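Local coordinates for protein FACT complex subunit SPT16 (Ashbya gossypii, PDB 6A8M) that probably acts within the FACT complex as a histone chaperone that reorganizes nucleosomes in transcription, replication and repair, this chain being its N-terminal peptidase-like domain, at residues Ile51-Asn54 with Trp55-Tyr59; Thr11-Asn14 with Arg15-Leu19; Leu168-Ser171 with Ser172-Val176; Asp178-Glu181 with Gln182-Gln186; Val75-Ser78 with Ala79-Arg83. All coordinates share one frame; numbering follows the deposited sequence.

Contact 1 of 5, residues Ile51-Asn54 with Trp55-Tyr59; sequences ILHN and WLLGY
The indole of Trp55 meets Leu52 at its edge: CD1 of Leu52 lies near the ring plane, 4.2 Å from CE3 of Trp55. Beyond the segment the indole packs edge-to-face with the ring of Trp174. The imidazole of His53 is approached obliquely by CD1 of Leu57, and its ND1 bonds to the backbone N of Phe61. Together these residues form the last turns of helix 48-57 in the N-terminal lobe and the turn where Gly58 leaves the helical path. Leu52 and Leu56, one turn apart, lie side by side and point the same way, with CG of Leu52 3.9 Å from CD1 of Leu56. Leucine suits both places because this side of the helix is buried against helix 9-22. CG of Leu52 stands anti to the backbone N (chi1 180°), which carries its methyls down the helix to Leu56. The carbonyl of Leu52 also receives the N-H of Leu56 at 2.7 Å. Gly58 has a positive phi of 86°, where a CB would jam against the preceding carbonyl oxygen, a clash that glycine, having no CB, escapes. Its N-H makes weak bonds to O of His53 and O of Asn54. The side chain of Asn54, CG anti to the carbonyl carbon (chi1 -74°), reaches past that turn, its OD1 coming within 3.5 Å of the carbonyl carbon of Tyr59.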
# COMPACT_ATOMS: atom_id res chain seq x y z
N ILE A 51 -0.82 -9.65 2.54
CA ILE A 51 0.20 -9.08 1.66
C ILE A 51 1.16 -10.17 1.21
O ILE A 51 1.48 -10.29 0.02
CB ILE A 51 0.93 -7.93 2.36
CG1 ILE A 51 -0.03 -6.78 2.64
CG2 ILE A 51 2.10 -7.43 1.51
CD1 ILE A 51 0.56 -5.72 3.58
N LEU A 52 1.61 -11.01 2.15
CA LEU A 52 2.53 -12.09 1.82
C LEU A 52 1.94 -13.00 0.75
O LEU A 52 2.63 -13.37 -0.22
CB LEU A 52 2.89 -12.88 3.08
CG LEU A 52 3.86 -14.05 2.84
CD1 LEU A 52 5.27 -13.56 2.48
CD2 LEU A 52 3.87 -14.84 4.11
N HIS A 53 0.65 -13.34 0.87
CA HIS A 53 0.01 -14.17 -0.16
C HIS A 53 0.01 -13.46 -1.50
O HIS A 53 0.34 -14.06 -2.53
CB HIS A 53 -1.43 -14.53 0.22
CG HIS A 53 -1.51 -15.61 1.24
ND1 HIS A 53 -2.52 -16.55 1.25
CD2 HIS A 53 -0.71 -15.92 2.29
CE1 HIS A 53 -2.33 -17.39 2.25
NE2 HIS A 53 -1.25 -17.01 2.91
N ASN A 54 -0.34 -12.17 -1.50
CA ASN A 54 -0.37 -11.43 -2.75
C ASN A 54 1.01 -11.38 -3.37
O ASN A 54 1.15 -11.49 -4.60
CB ASN A 54 -0.91 -10.03 -2.51
CG ASN A 54 -2.40 -10.02 -2.27
OD1 ASN A 54 -3.11 -10.93 -2.70
ND2 ASN A 54 -2.89 -8.98 -1.60
N TRP A 55 2.04 -11.26 -2.53
CA TRP A 55 3.42 -11.21 -3.01
C TRP A 55 3.88 -12.57 -3.53
O TRP A 55 4.43 -12.67 -4.63
CB TRP A 55 4.34 -10.73 -1.87
CG TRP A 55 5.75 -10.40 -2.29
CD1 TRP A 55 6.15 -9.43 -3.20
CD2 TRP A 55 6.96 -11.00 -1.81
NE1 TRP A 55 7.52 -9.42 -3.30
CE2 TRP A 55 8.04 -10.36 -2.44
CE3 TRP A 55 7.23 -12.01 -0.87
CZ2 TRP A 55 9.37 -10.71 -2.21
CZ3 TRP A 55 8.55 -12.36 -0.63
CH2 TRP A 55 9.61 -11.71 -1.30
N LEU A 56 3.67 -13.63 -2.75
CA LEU A 56 4.18 -14.93 -3.18
C LEU A 56 3.37 -15.51 -4.33
O LEU A 56 3.94 -16.10 -5.27
CB LEU A 56 4.17 -15.92 -2.01
CG LEU A 56 5.14 -15.72 -0.85
CD1 LEU A 56 4.83 -16.80 0.18
CD2 LEU A 56 6.61 -15.79 -1.28
N LEU A 57 2.05 -15.38 -4.26
CA LEU A 57 1.13 -16.13 -5.10
C LEU A 57 0.38 -15.27 -6.10
O LEU A 57 -0.09 -15.81 -7.11
CB LEU A 57 0.09 -16.86 -4.23
CG LEU A 57 0.71 -17.78 -3.19
CD1 LEU A 57 -0.35 -18.18 -2.16
CD2 LEU A 57 1.32 -19.00 -3.86
N GLY A 58 0.26 -13.96 -5.85
CA GLY A 58 -0.59 -13.10 -6.66
C GLY A 58 -2.03 -13.07 -6.22
O GLY A 58 -2.81 -12.28 -6.77
N TYR A 59 -2.40 -13.87 -5.22
CA TYR A 59 -3.78 -14.03 -4.77
C TYR A 59 -3.76 -14.36 -3.30
O TYR A 59 -2.80 -14.96 -2.81
CB TYR A 59 -4.51 -15.17 -5.49
CG TYR A 59 -4.56 -14.99 -6.97
CD1 TYR A 59 -5.60 -14.28 -7.55
CD2 TYR A 59 -3.57 -15.50 -7.79
CE1 TYR A 59 -5.66 -14.10 -8.91
CE2 TYR A 59 -3.62 -15.32 -9.17
CZ TYR A 59 -4.68 -14.61 -9.72
OH TYR A 59 -4.78 -14.40 -11.08

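Contact 2 of 5, residues Thr11-Asn14 with Arg15-Leu19; sequences TFEN and RLLAL
Arg15 runs alongside Thr11, one turn earlier in helix 9-22, atom by atom. Its CB starts 3.4 Å from O of Thr11, the same oxygen that accepts the N-H of Arg15, and CG comes closer, at 3.2 Å from Thr11 O. With CG anti to the carbonyl carbon (chi1 -64°) and the chain extended out to NE, CD passes CG2 of Thr11 at 3.7 Å. The guanidinium then lies with one face against that methyl: CG2 of Thr11 sits over the centre of the face, 3.2 Å from CZ of Arg15. Threonine fits here because its methyl covers the cation while OG1 turns off to Asp8. At the tip, NH1 bonds to the carbonyl of Trp55 and NH2 forms a salt bridge with Asp178. A leucine in place of this arginine would probably leave the carboxylate of Asp178 without its cation and the carbonyl of Trp55 without this donor. On other sides of the helix, CD2 of Leu16 meets CZ of Phe12 at 3.7 Å, and CG of Glu13 runs beside CD1 of Leu17. The helix thus lies among its neighbours: Phe12, Leu16 and Leu19 face helix 48-57, Ala18 and Leu19 face helix 167-174, and Glu13 reaches Lys95 at the end of helix 79-95.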
# COMPACT_ATOMS: atom_id res chain seq x y z
N THR A 11 8.02 -16.13 -10.41
CA THR A 11 7.90 -15.10 -9.40
C THR A 11 7.75 -15.72 -8.01
O THR A 11 8.39 -15.28 -7.05
CB THR A 11 6.71 -14.22 -9.76
OG1 THR A 11 7.00 -13.50 -10.98
CG2 THR A 11 6.43 -13.26 -8.70
N PHE A 12 6.91 -16.75 -7.90
CA PHE A 12 6.74 -17.47 -6.63
C PHE A 12 8.07 -18.01 -6.14
O PHE A 12 8.43 -17.84 -4.98
CB PHE A 12 5.73 -18.60 -6.81
CG PHE A 12 5.61 -19.50 -5.61
CD1 PHE A 12 4.79 -19.16 -4.55
CD2 PHE A 12 6.31 -20.70 -5.55
CE1 PHE A 12 4.67 -19.99 -3.43
CE2 PHE A 12 6.20 -21.55 -4.44
CZ PHE A 12 5.37 -21.18 -3.38
N GLU A 13 8.83 -18.67 -7.03
CA GLU A 13 10.11 -19.25 -6.64
C GLU A 13 11.10 -18.18 -6.17
O GLU A 13 11.71 -18.31 -5.10
CB GLU A 13 10.70 -20.04 -7.82
CG GLU A 13 12.04 -20.67 -7.51
CD GLU A 13 12.63 -21.45 -8.67
OE1 GLU A 13 11.87 -22.09 -9.44
OE2 GLU A 13 13.86 -21.45 -8.78
N ASN A 14 11.26 -17.11 -6.95
CA ASN A 14 12.24 -16.09 -6.59
C ASN A 14 11.89 -15.41 -5.27
O ASN A 14 12.78 -15.14 -4.45
CB ASN A 14 12.34 -15.05 -7.70
CG ASN A 14 13.06 -15.58 -8.92
OD1 ASN A 14 13.83 -16.54 -8.83
ND2 ASN A 14 12.82 -14.96 -10.06
N ARG A 15 10.61 -15.16 -5.04
CA ARG A 15 10.20 -14.43 -3.84
C ARG A 15 10.22 -15.33 -2.61
O ARG A 15 10.64 -14.90 -1.52
CB ARG A 15 8.82 -13.81 -4.06
CG ARG A 15 8.85 -12.75 -5.17
CD ARG A 15 7.52 -12.07 -5.40
NE ARG A 15 7.58 -11.12 -6.53
CZ ARG A 15 6.52 -10.53 -7.08
NH1 ARG A 15 5.30 -10.80 -6.63
NH2 ARG A 15 6.66 -9.71 -8.12
N LEU A 16 9.78 -16.58 -2.76
CA LEU A 16 9.86 -17.53 -1.66
C LEU A 16 11.31 -17.81 -1.27
O LEU A 16 11.63 -17.85 -0.08
CB LEU A 16 9.16 -18.84 -2.02
CG LEU A 16 9.17 -19.86 -0.88
CD1 LEU A 16 8.48 -19.26 0.35
CD2 LEU A 16 8.48 -21.16 -1.29
N LEU A 17 12.20 -17.97 -2.26
CA LEU A 17 13.61 -18.18 -1.94
C LEU A 17 14.24 -16.93 -1.33
O LEU A 17 15.06 -17.04 -0.41
CB LEU A 17 14.37 -18.63 -3.18
CG LEU A 17 14.00 -20.03 -3.68
CD1 LEU A 17 14.91 -20.42 -4.82
CD2 LEU A 17 14.10 -21.03 -2.55
N ALA A 18 13.84 -15.74 -1.79
CA ALA A 18 14.32 -14.52 -1.14
C ALA A 18 13.91 -14.47 0.32
O ALA A 18 14.71 -14.09 1.19
CB ALA A 18 13.81 -13.28 -1.87
N LEU A 19 12.67 -14.89 0.62
CA LEU A 19 12.20 -14.94 2.00
C LEU A 19 12.99 -15.94 2.83
O LEU A 19 13.37 -15.67 3.97
CB LEU A 19 10.71 -15.29 2.01
CG LEU A 19 10.02 -15.49 3.36
CD1 LEU A 19 10.05 -14.22 4.21
CD2 LEU A 19 8.59 -15.93 3.11

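Contact 3 of 5, residues Leu168-Ser171 with Ser172-Val176; sequences LGLS and SLWAV
Leu170 lays its CB on the face of the Trp174 indole, a CH-pi contact between neighbouring turns of helix 167-174. CB stands 3.8 Å from the centroid of the six-membered ring and only 12° off its normal. The torsions of the tryptophan make this possible: CG is anti to the carbonyl carbon (chi1 -69°), and the modest chi2 of -28° swings the indole back along the helix, flat against the preceding turn. Over the same face, nearer the rim, sits the carbonyl oxygen of Leu170, 3.3 Å from CG of Trp174. That oxygen also accepts the backbone N-H of Trp174 at 2.9 Å. Leu170, whose CG likewise lies beside its own backbone N, points the same way as the indole and runs alongside it, its CD1 3.9 Å from CH2 of Trp174. Its other methyl, CD2, meets CD2 of Leu173 at 4.3 Å. Leucine suits the position because its CB covers the ring face while its methyls reach past the CZ2-CH2 rim. The two serines turn differently. Ser171 holds OG opposite its backbone N and sends it to Asp375 and Arg387, in loops of the peptidase-like part. Ser172 folds OG back beside its own N, 3.2 Å from O of Leu168, a hydrogen bond that is not settled. The helix follows strand 162-165, and its apolar side packs on helices 9-22 and 48-57. The chemistry is therefore two-sided: dispersion and ring-face contacts fix the indole within the lobe, while the hydroxyl of Ser171 meets polar groups of the peptidase-like part.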
# COMPACT_ATOMS: atom_id res chain seq x y z
N LEU A 168 9.21 -5.58 10.29
CA LEU A 168 10.30 -4.84 9.67
C LEU A 168 11.00 -5.68 8.62
O LEU A 168 11.34 -5.18 7.54
CB LEU A 168 11.31 -4.38 10.74
CG LEU A 168 12.61 -3.72 10.24
CD1 LEU A 168 12.33 -2.43 9.48
CD2 LEU A 168 13.57 -3.44 11.39
N GLY A 169 11.19 -6.96 8.92
CA GLY A 169 11.86 -7.84 7.96
C GLY A 169 11.07 -7.98 6.67
O GLY A 169 11.64 -7.92 5.58
N LEU A 170 9.76 -8.20 6.78
CA LEU A 170 8.95 -8.31 5.56
C LEU A 170 8.95 -7.01 4.78
O LEU A 170 9.04 -7.02 3.54
CB LEU A 170 7.53 -8.74 5.92
CG LEU A 170 7.39 -10.18 6.46
CD1 LEU A 170 6.00 -10.46 6.99
CD2 LEU A 170 7.79 -11.22 5.44
N SER A 171 8.87 -5.87 5.47
CA SER A 171 8.87 -4.59 4.78
C SER A 171 10.14 -4.42 3.93
O SER A 171 10.07 -4.00 2.77
CB SER A 171 8.75 -3.45 5.79
OG SER A 171 9.09 -2.21 5.20
N SER A 172 11.30 -4.73 4.51
CA SER A 172 12.56 -4.65 3.76
C SER A 172 12.58 -5.64 2.60
O SER A 172 13.08 -5.33 1.52
CB SER A 172 13.74 -4.92 4.69
OG SER A 172 13.71 -4.02 5.78
N LEU A 173 12.05 -6.84 2.81
CA LEU A 173 12.06 -7.85 1.76
C LEU A 173 11.18 -7.44 0.58
O LEU A 173 11.54 -7.69 -0.58
CB LEU A 173 11.59 -9.18 2.34
CG LEU A 173 11.40 -10.38 1.42
CD1 LEU A 173 12.74 -11.02 1.12
CD2 LEU A 173 10.46 -11.35 2.11
N TRP A 174 10.04 -6.80 0.85
CA TRP A 174 9.04 -6.42 -0.16
C TRP A 174 9.35 -5.12 -0.87
O TRP A 174 8.69 -4.80 -1.87
CB TRP A 174 7.64 -6.23 0.49
CG TRP A 174 7.03 -7.45 0.96
CD1 TRP A 174 7.23 -8.71 0.48
CD2 TRP A 174 6.12 -7.57 2.04
NE1 TRP A 174 6.48 -9.62 1.21
CE2 TRP A 174 5.80 -8.94 2.18
CE3 TRP A 174 5.55 -6.66 2.92
CZ2 TRP A 174 4.92 -9.41 3.15
CZ3 TRP A 174 4.67 -7.13 3.87
CH2 TRP A 174 4.37 -8.50 3.98
N ALA A 175 10.30 -4.33 -0.36
CA ALA A 175 10.39 -2.92 -0.75
C ALA A 175 10.64 -2.76 -2.25
O ALA A 175 9.95 -2.00 -2.93
CB ALA A 175 11.52 -2.26 0.05
N VAL A 176 11.65 -3.44 -2.76
CA VAL A 176 12.09 -3.23 -4.14
C VAL A 176 11.10 -3.91 -5.07
O VAL A 176 10.75 -5.08 -4.89
CB VAL A 176 13.51 -3.76 -4.34
CG1 VAL A 176 13.83 -3.87 -5.83
CG2 VAL A 176 14.53 -2.87 -3.61

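Contact 4 of 5, residues Asp178-Glu181 with Gln182-Gln186; sequences DEKE and QAYLQ
A water links Lys180 and Tyr184 at the start of helix 179-208, taking a hydrogen from NZ of Lys180 at 2.7 Å and giving one to OH of Tyr184 at 3.0 Å. The aliphatic part of the lysine crosses the tyrosine obliquely, CG of Lys180 lying 3.3 Å from CE2 of Tyr184. The lysine chain is extended at first and bends at chi3 (62°), turning the ammonium toward the water and its salt-bridge partner Asp8. Lysine thus serves both ends, methylenes for the ring and charge for Asp8. The phenolic oxygen also bonds to Glu247 and Lys296, so a phenylalanine here would probably leave the water without its acceptor and Glu247 without a hydroxyl mate. A capping box closes the helix start: OD1 of the N-cap Asp178 receives N of Glu181 at 2.9 Å, nearly straight at 170°. In return OE2 of Glu181 takes the N-H of Asp178 on its anti lone pair, also at 2.9 Å. Two acids suit an amino end, whose dipole would probably stabilise them. Through Arg15 on OD2 of Asp178, Tyr298 on OE1 of Glu181 and Asp8 on Lys180, the chemistry implies a helix start tied to several parts of the chain.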
# COMPACT_ATOMS: atom_id res chain seq x y z
N ASP A 178 9.91 -5.39 -8.66
CA ASP A 178 10.52 -5.95 -9.85
C ASP A 178 9.84 -5.37 -11.08
O ASP A 178 8.97 -4.50 -10.96
CB ASP A 178 10.51 -7.49 -9.81
CG ASP A 178 9.12 -8.11 -9.97
OD1 ASP A 178 8.18 -7.45 -10.42
OD2 ASP A 178 9.00 -9.32 -9.65
N GLU A 179 10.24 -5.84 -12.25
CA GLU A 179 9.73 -5.27 -13.50
C GLU A 179 8.21 -5.35 -13.57
O GLU A 179 7.54 -4.37 -13.94
CB GLU A 179 10.34 -6.03 -14.68
CG GLU A 179 11.17 -5.19 -15.60
CD GLU A 179 11.59 -5.97 -16.84
OE1 GLU A 179 11.15 -5.61 -17.95
OE2 GLU A 179 12.33 -6.97 -16.70
N LYS A 180 7.65 -6.51 -13.23
CA LYS A 180 6.21 -6.71 -13.32
C LYS A 180 5.48 -5.81 -12.34
O LYS A 180 4.48 -5.17 -12.69
CB LYS A 180 5.89 -8.18 -13.06
CG LYS A 180 4.43 -8.51 -13.18
CD LYS A 180 4.14 -10.01 -12.93
CE LYS A 180 4.54 -10.46 -11.53
NZ LYS A 180 4.02 -11.84 -11.21
N GLU A 181 5.99 -5.73 -11.11
CA GLU A 181 5.35 -4.91 -10.10
C GLU A 181 5.36 -3.45 -10.49
O GLU A 181 4.39 -2.73 -10.24
CB GLU A 181 6.06 -5.10 -8.77
CG GLU A 181 5.98 -6.53 -8.25
CD GLU A 181 6.72 -6.71 -6.93
OE1 GLU A 181 6.06 -6.98 -5.91
OE2 GLU A 181 7.95 -6.57 -6.91
N GLN A 182 6.47 -2.98 -11.06
CA GLN A 182 6.52 -1.58 -11.48
C GLN A 182 5.46 -1.31 -12.56
O GLN A 182 4.82 -0.25 -12.54
CB GLN A 182 7.93 -1.22 -11.96
CG GLN A 182 8.98 -1.24 -10.82
CD GLN A 182 10.29 -0.65 -11.27
OE1 GLN A 182 10.31 0.26 -12.10
NE2 GLN A 182 11.39 -1.15 -10.71
N ALA A 183 5.20 -2.28 -13.44
CA ALA A 183 4.15 -2.11 -14.44
C ALA A 183 2.78 -2.02 -13.78
O ALA A 183 1.99 -1.13 -14.10
CB ALA A 183 4.19 -3.26 -15.45
N TYR A 184 2.51 -2.89 -12.80
CA TYR A 184 1.21 -2.81 -12.13
C TYR A 184 1.05 -1.47 -11.41
O TYR A 184 -0.05 -0.91 -11.37
CB TYR A 184 1.02 -3.96 -11.16
CG TYR A 184 1.03 -5.33 -11.82
CD1 TYR A 184 0.50 -5.52 -13.11
CD2 TYR A 184 1.55 -6.43 -11.15
CE1 TYR A 184 0.52 -6.77 -13.70
CE2 TYR A 184 1.55 -7.69 -11.72
CZ TYR A 184 1.04 -7.85 -13.00
OH TYR A 184 1.07 -9.11 -13.57
N LEU A 185 2.13 -0.96 -10.81
CA LEU A 185 2.07 0.34 -10.15
C LEU A 185 1.81 1.46 -11.16
O LEU A 185 1.13 2.44 -10.82
CB LEU A 185 3.37 0.62 -9.38
CG LEU A 185 3.50 -0.22 -8.12
CD1 LEU A 185 4.97 -0.26 -7.70
CD2 LEU A 185 2.68 0.36 -7.00
N GLN A 186 2.33 1.35 -12.38
CA GLN A 186 2.01 2.38 -13.37
C GLN A 186 0.56 2.29 -13.82
O GLN A 186 -0.10 3.31 -14.04
CB GLN A 186 2.97 2.30 -14.57
CG GLN A 186 2.67 3.34 -15.65
CD GLN A 186 2.92 4.78 -15.21
OE1 GLN A 186 4.01 5.33 -15.45
NE2 GLN A 186 1.90 5.42 -14.61
O HOH W 1 1.50 -11.71 -12.04

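Contact 5 of 5, residues Val75-Ser78 with Ala79-Arg83; sequences VITS and AAKTR
The carbonyl oxygen of Ser78 lies within reach of two groups of Thr82: the backbone N-H donates to it at 2.8 Å, and OG1 of Thr82 stands at the same distance, a bond that is not settled. This is the first turn of helix 79-95, at the strand-to-helix junction of the beta-alpha-beta unit formed by strand 72-77, that helix and strand 101-106. Ser78 is the N-cap. Its OG sits between its own backbone N and carbonyl carbon (chi1 66°), and from there it accepts the N-H of Lys81 at 3.2 Å, with an angle of 164°. Serine suits the spot because its short hydroxyl can turn back to an amide that the helix itself leaves without a carbonyl partner. The same OG is 2.7 Å from a water that accepts from NZ of Lys81. A second water, 2.7 Å from that NZ, also takes a weak bond from N of Ser78. The lysine chain runs beside the cap and bends at chi4 (81°), crossing Thr77, whose OG1 lies 3.3 Å from CD of Lys81 and hydrogen-bonds to Thr64. CG2 of Thr77 instead slides past Thr82, 3.4 Å from its OG1. Backbone, hydroxyls and water thus share the polar work, which implies a helix start held by one firm backbone bond, a hydroxyl cap and water links, with the lysine ammonium on the hydrated side.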
# COMPACT_ATOMS: atom_id res chain seq x y z
N VAL A 75 2.96 -25.87 3.14
CA VAL A 75 1.69 -25.20 2.86
C VAL A 75 0.58 -26.17 3.23
O VAL A 75 0.54 -27.29 2.71
CB VAL A 75 1.58 -24.80 1.38
CG1 VAL A 75 0.29 -24.07 1.12
CG2 VAL A 75 2.78 -23.95 0.98
N ILE A 76 -0.30 -25.75 4.13
CA ILE A 76 -1.50 -26.51 4.48
C ILE A 76 -2.67 -25.80 3.83
O ILE A 76 -2.94 -24.63 4.14
CB ILE A 76 -1.71 -26.60 6.00
CG1 ILE A 76 -0.49 -27.21 6.70
CG2 ILE A 76 -3.02 -27.38 6.33
CD1 ILE A 76 -0.59 -27.22 8.22
N THR A 77 -3.33 -26.47 2.90
CA THR A 77 -4.41 -25.82 2.16
C THR A 77 -5.30 -26.89 1.55
O THR A 77 -4.98 -28.08 1.57
CB THR A 77 -3.85 -24.87 1.09
OG1 THR A 77 -4.88 -23.96 0.68
CG2 THR A 77 -3.33 -25.65 -0.13
N SER A 78 -6.43 -26.46 1.01
CA SER A 78 -7.45 -27.40 0.57
C SER A 78 -7.03 -28.11 -0.71
O SER A 78 -6.12 -27.68 -1.43
CB SER A 78 -8.77 -26.66 0.33
OG SER A 78 -8.62 -25.78 -0.77
N ALA A 79 -7.74 -29.20 -1.02
CA ALA A 79 -7.43 -29.95 -2.23
C ALA A 79 -7.61 -29.08 -3.48
O ALA A 79 -6.85 -29.20 -4.44
CB ALA A 79 -8.30 -31.20 -2.30
N ALA A 80 -8.63 -28.22 -3.48
CA ALA A 80 -8.88 -27.36 -4.63
C ALA A 80 -7.77 -26.32 -4.81
O ALA A 80 -7.34 -26.06 -5.93
CB ALA A 80 -10.23 -26.66 -4.48
N LYS A 81 -7.30 -25.73 -3.71
CA LYS A 81 -6.21 -24.77 -3.83
C LYS A 81 -4.91 -25.46 -4.18
O LYS A 81 -4.06 -24.88 -4.87
CB LYS A 81 -6.06 -23.97 -2.53
CG LYS A 81 -7.20 -22.99 -2.30
CD LYS A 81 -6.94 -22.09 -1.11
CE LYS A 81 -8.21 -21.36 -0.69
NZ LYS A 81 -9.10 -22.22 0.13
N THR A 82 -4.72 -26.69 -3.70
CA THR A 82 -3.54 -27.47 -4.05
C THR A 82 -3.43 -27.66 -5.56
O THR A 82 -2.32 -27.70 -6.10
CB THR A 82 -3.59 -28.82 -3.32
OG1 THR A 82 -3.48 -28.58 -1.91
CG2 THR A 82 -2.46 -29.72 -3.74
N ARG A 83 -4.57 -27.71 -6.26
CA ARG A 83 -4.55 -27.86 -7.71
C ARG A 83 -3.84 -26.70 -8.40
O ARG A 83 -3.19 -26.91 -9.44
CB ARG A 83 -5.98 -28.01 -8.24
O HOH W 2 -10.85 -24.33 -1.32
O HOH W 3 -7.95 -23.86 2.00

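Contacts 1 and 3 are buried and mainly apolar, and they meet through the two tryptophans; contact 2, partly buried, joins them, its Leu19 packing on both helices. All three lie on helices that pack together on the lobe. Contact 4 begins the long helix leading away from the lobe, and its link back is ionic: the arginine of contact 2 reaches the cap aspartate there. Contact 5 lies farthest out, with nearest atoms about 17 Å from contact 4. The two partly buried N-caps solve the same problem differently, with an aspartate and its reciprocating glutamate in contact 4 and a serine hydroxyl in contact 5, whereas contact 1 leaves its helix through a glycine.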